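CalS13 (Micromonospora echinospora, PDB 4ZAS) binds dTDP-4-keto-6-deoxyglucose and probably acts as a pyridoxal 5'-phosphate-dependent sugar aminotransferase. Local coordinates at residues A[292-297]-A[384-389]. Residues are numbered along the deposited sequence; the frame is centred on the assembly and turned at random.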
loop_
_atom_site.group_PDB
_atom_site.type_symbol
_atom_site.label_atom_id
_atom_site.label_comp_id
_atom_site.label_asym_id
_atom_site.label_seq_id
_atom_site.Cartn_x
_atom_site.Cartn_y
_atom_site.Cartn_z
ATOM N N LEU A 292 -9.950 -1.795 25.400
ATOM C CA LEU A 292 -8.684 -2.274 25.923
ATOM C C LEU A 292 -8.817 -2.721 27.381
ATOM O O LEU A 292 -8.212 -3.717 27.787
ATOM C CB LEU A 292 -7.614 -1.190 25.807
ATOM C CG LEU A 292 -6.258 -1.596 26.376
ATOM C CD1 LEU A 292 -5.660 -2.771 25.568
ATOM C CD2 LEU A 292 -5.316 -0.388 26.453
ATOM N N ARG A 293 -9.590 -1.971 28.165
ATOM C CA ARG A 293 -9.805 -2.302 29.571
ATOM C C ARG A 293 -10.462 -3.679 29.684
ATOM O O ARG A 293 -10.131 -4.461 30.575
ATOM C CB ARG A 293 -10.671 -1.245 30.254
ATOM C CG ARG A 293 -10.739 -1.364 31.757
ATOM C CD ARG A 293 -11.968 -0.651 32.332
ATOM N NE ARG A 293 -13.204 -1.241 31.832
ATOM C CZ ARG A 293 -13.743 -2.357 32.322
ATOM N NH1 ARG A 293 -13.155 -2.997 33.328
ATOM N NH2 ARG A 293 -14.865 -2.840 31.806
ATOM N N ARG A 294 -11.376 -3.986 28.763
ATOM C CA ARG A 294 -12.047 -5.280 28.791
ATOM C C ARG A 294 -11.087 -6.421 28.404
ATOM O O ARG A 294 -11.131 -7.491 29.015
ATOM C CB ARG A 294 -13.272 -5.281 27.873
ATOM C CG ARG A 294 -14.496 -4.572 28.455
ATOM C CD ARG A 294 -15.747 -4.920 27.648
ATOM N NE ARG A 294 -16.390 -3.732 27.097
ATOM C CZ ARG A 294 -17.140 -3.732 25.998
ATOM N NH1 ARG A 294 -17.353 -4.867 25.340
ATOM N NH2 ARG A 294 -17.677 -2.597 25.555
ATOM N N HIS A 295 -10.219 -6.192 27.410
ATOM C CA HIS A 295 -9.180 -7.165 27.060
ATOM C C HIS A 295 -8.369 -7.532 28.330
ATOM O O HIS A 295 -8.173 -8.712 28.648
ATOM C CB HIS A 295 -8.232 -6.613 25.978
ATOM C CG HIS A 295 -8.660 -6.862 24.555
ATOM N ND1 HIS A 295 -7.978 -7.717 23.712
ATOM C CD2 HIS A 295 -9.661 -6.323 23.810
ATOM C CE1 HIS A 295 -8.549 -7.708 22.517
ATOM N NE2 HIS A 295 -9.577 -6.876 22.552
ATOM N N ARG A 296 -7.898 -6.521 29.057
ATOM C CA ARG A 296 -7.030 -6.761 30.202
ATOM C C ARG A 296 -7.744 -7.437 31.340
ATOM O O ARG A 296 -7.158 -8.269 32.036
ATOM C CB ARG A 296 -6.394 -5.456 30.685
ATOM C CG ARG A 296 -5.292 -4.976 29.784
ATOM C CD ARG A 296 -4.830 -3.593 30.133
ATOM N NE ARG A 296 -3.608 -3.272 29.404
ATOM C CZ ARG A 296 -3.193 -2.034 29.148
ATOM N NH1 ARG A 296 -3.910 -0.986 29.538
ATOM N NH2 ARG A 296 -2.065 -1.848 28.483
ATOM N N GLU A 297 -9.003 -7.060 31.540
ATOM C CA GLU A 297 -9.815 -7.638 32.605
ATOM C C GLU A 297 -10.042 -9.126 32.338
ATOM O O GLU A 297 -9.957 -9.949 33.251
ATOM C CB GLU A 297 -11.136 -6.887 32.730
ATOM C CG GLU A 297 -12.190 -7.628 33.499
ATOM C CD GLU A 297 -13.476 -6.846 33.601
ATOM O OE1 GLU A 297 -13.645 -5.871 32.834
ATOM O OE2 GLU A 297 -14.317 -7.212 34.447
ATOM N N VAL A 384 -9.966 -13.480 24.002
ATOM C CA VAL A 384 -9.795 -12.744 25.248
ATOM C C VAL A 384 -10.352 -11.329 25.108
ATOM O O VAL A 384 -10.460 -10.607 26.101
ATOM C CB VAL A 384 -8.295 -12.718 25.667
ATOM C CG1 VAL A 384 -7.518 -11.750 24.799
ATOM C CG2 VAL A 384 -8.123 -12.398 27.168
ATOM N N GLY A 385 -10.732 -10.952 23.881
ATOM C CA GLY A 385 -11.169 -9.592 23.567
ATOM C C GLY A 385 -12.424 -9.016 24.223
ATOM O O GLY A 385 -13.081 -9.674 25.035
ATOM N N TRP A 386 -12.747 -7.773 23.855
ATOM C CA TRP A 386 -13.825 -6.972 24.460
ATOM C C TRP A 386 -15.247 -7.497 24.211
ATOM O O TRP A 386 -16.199 -7.027 24.834
ATOM C CB TRP A 386 -13.733 -5.513 23.967
ATOM C CG TRP A 386 -13.627 -5.401 22.464
ATOM C CD1 TRP A 386 -12.481 -5.238 21.731
ATOM C CD2 TRP A 386 -14.702 -5.490 21.512
ATOM N NE1 TRP A 386 -12.781 -5.207 20.386
ATOM C CE2 TRP A 386 -14.132 -5.356 20.223
ATOM C CE3 TRP A 386 -16.090 -5.664 21.624
ATOM C CZ2 TRP A 386 -14.900 -5.396 19.054
ATOM C CZ3 TRP A 386 -16.851 -5.701 20.461
ATOM C CH2 TRP A 386 -16.250 -5.559 19.191
ATOM N N TRP A 387 -15.398 -8.435 23.283
ATOM C CA TRP A 387 -16.722 -8.968 22.923
ATOM C C TRP A 387 -17.145 -10.134 23.808
ATOM O O TRP A 387 -18.277 -10.620 23.711
ATOM C CB TRP A 387 -16.731 -9.429 21.472
ATOM C CG TRP A 387 -15.637 -10.420 21.207
ATOM C CD1 TRP A 387 -15.729 -11.781 21.287
ATOM C CD2 TRP A 387 -14.276 -10.126 20.844
ATOM N NE1 TRP A 387 -14.517 -12.353 20.977
ATOM C CE2 TRP A 387 -13.606 -11.360 20.708
ATOM C CE3 TRP A 387 -13.563 -8.943 20.614
ATOM C CZ2 TRP A 387 -12.246 -11.448 20.348
ATOM C CZ3 TRP A 387 -12.207 -9.030 20.243
ATOM C CH2 TRP A 387 -11.570 -10.277 20.114
ATOM N N LEU A 388 -16.232 -10.602 24.652
ATOM C CA LEU A 388 -16.557 -11.705 25.547
ATOM C C LEU A 388 -17.508 -11.278 26.665
ATOM O O LEU A 388 -17.201 -10.382 27.449
ATOM C CB LEU A 388 -15.291 -12.294 26.166
ATOM C CG LEU A 388 -14.301 -13.050 25.292
ATOM C CD1 LEU A 388 -13.297 -13.775 26.177
ATOM C CD2 LEU A 388 -15.041 -14.031 24.437
ATOM N N THR A 389 -18.645 -11.955 26.767
ATOM C CA THR A 389 -19.513 -11.755 27.915
ATOM C C THR A 389 -18.940 -12.516 29.085
ATOM O O THR A 389 -18.091 -13.397 28.913
ATOM C CB THR A 389 -20.920 -12.268 27.678
ATOM O OG1 THR A 389 -20.879 -13.702 27.612
ATOM C CG2 THR A 389 -21.496 -11.690 26.394
#
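His295 and Arg294, neighbours on the long helix 275-305, face Gly385 and Trp386 in the loop between strand 379-382 and helix 390-401; the CA atoms of His295 and Gly385 are 4.7 Å apart, and a type I turn runs from Gly385 to Leu388. The imidazole of His295 carries much of the contact. One of its faces receives CA of Gly385, which sits 3.4 Å from the ring centroid, a CH-pi contact only 14° off the ring normal. At its rim, in the ring plane, NE2 comes 3.4 Å from CD1 of Trp386; the two rings lie side by side and meet rim to rim, their planes at 49°. The other ring nitrogen, ND1, hydrogen-bonds to the carbonyl O of Phe325, which helps fix the ring's rotation. Trp387 completes the aromatic cluster: its CE3 lies 3.6 Å above the plane of the Trp386 indole, while one of its own faces packs on CA of Gly385. The indole NH of Trp387 bonds to the carbonyl of Pro31. Arg294, the preceding residue on the helix, reaches the carbonyl of Trp386. With CG anti to the carbonyl carbon and the chain bent at chi3, its NH1 gives a hydrogen bond to O of Trp386, modelled unusually short at 2.5 Å, a length not to be leaned on; it is bent at the hydrogen (131°), the donor tilted from the carbonyl plane. NE pairs with Glu290. At the other end of the contact, CG2 of Val384 approaches O of His295 at 4.0 Å, and O of Val384 accepts from Asn298. The contact thus joins helix 275-305 to the loop that leads into helix 390-401 through a largely aromatic surface with one hydrogen bond from a charged arginine to a backbone carbonyl; Glu290 probably steadies the charge of Arg294.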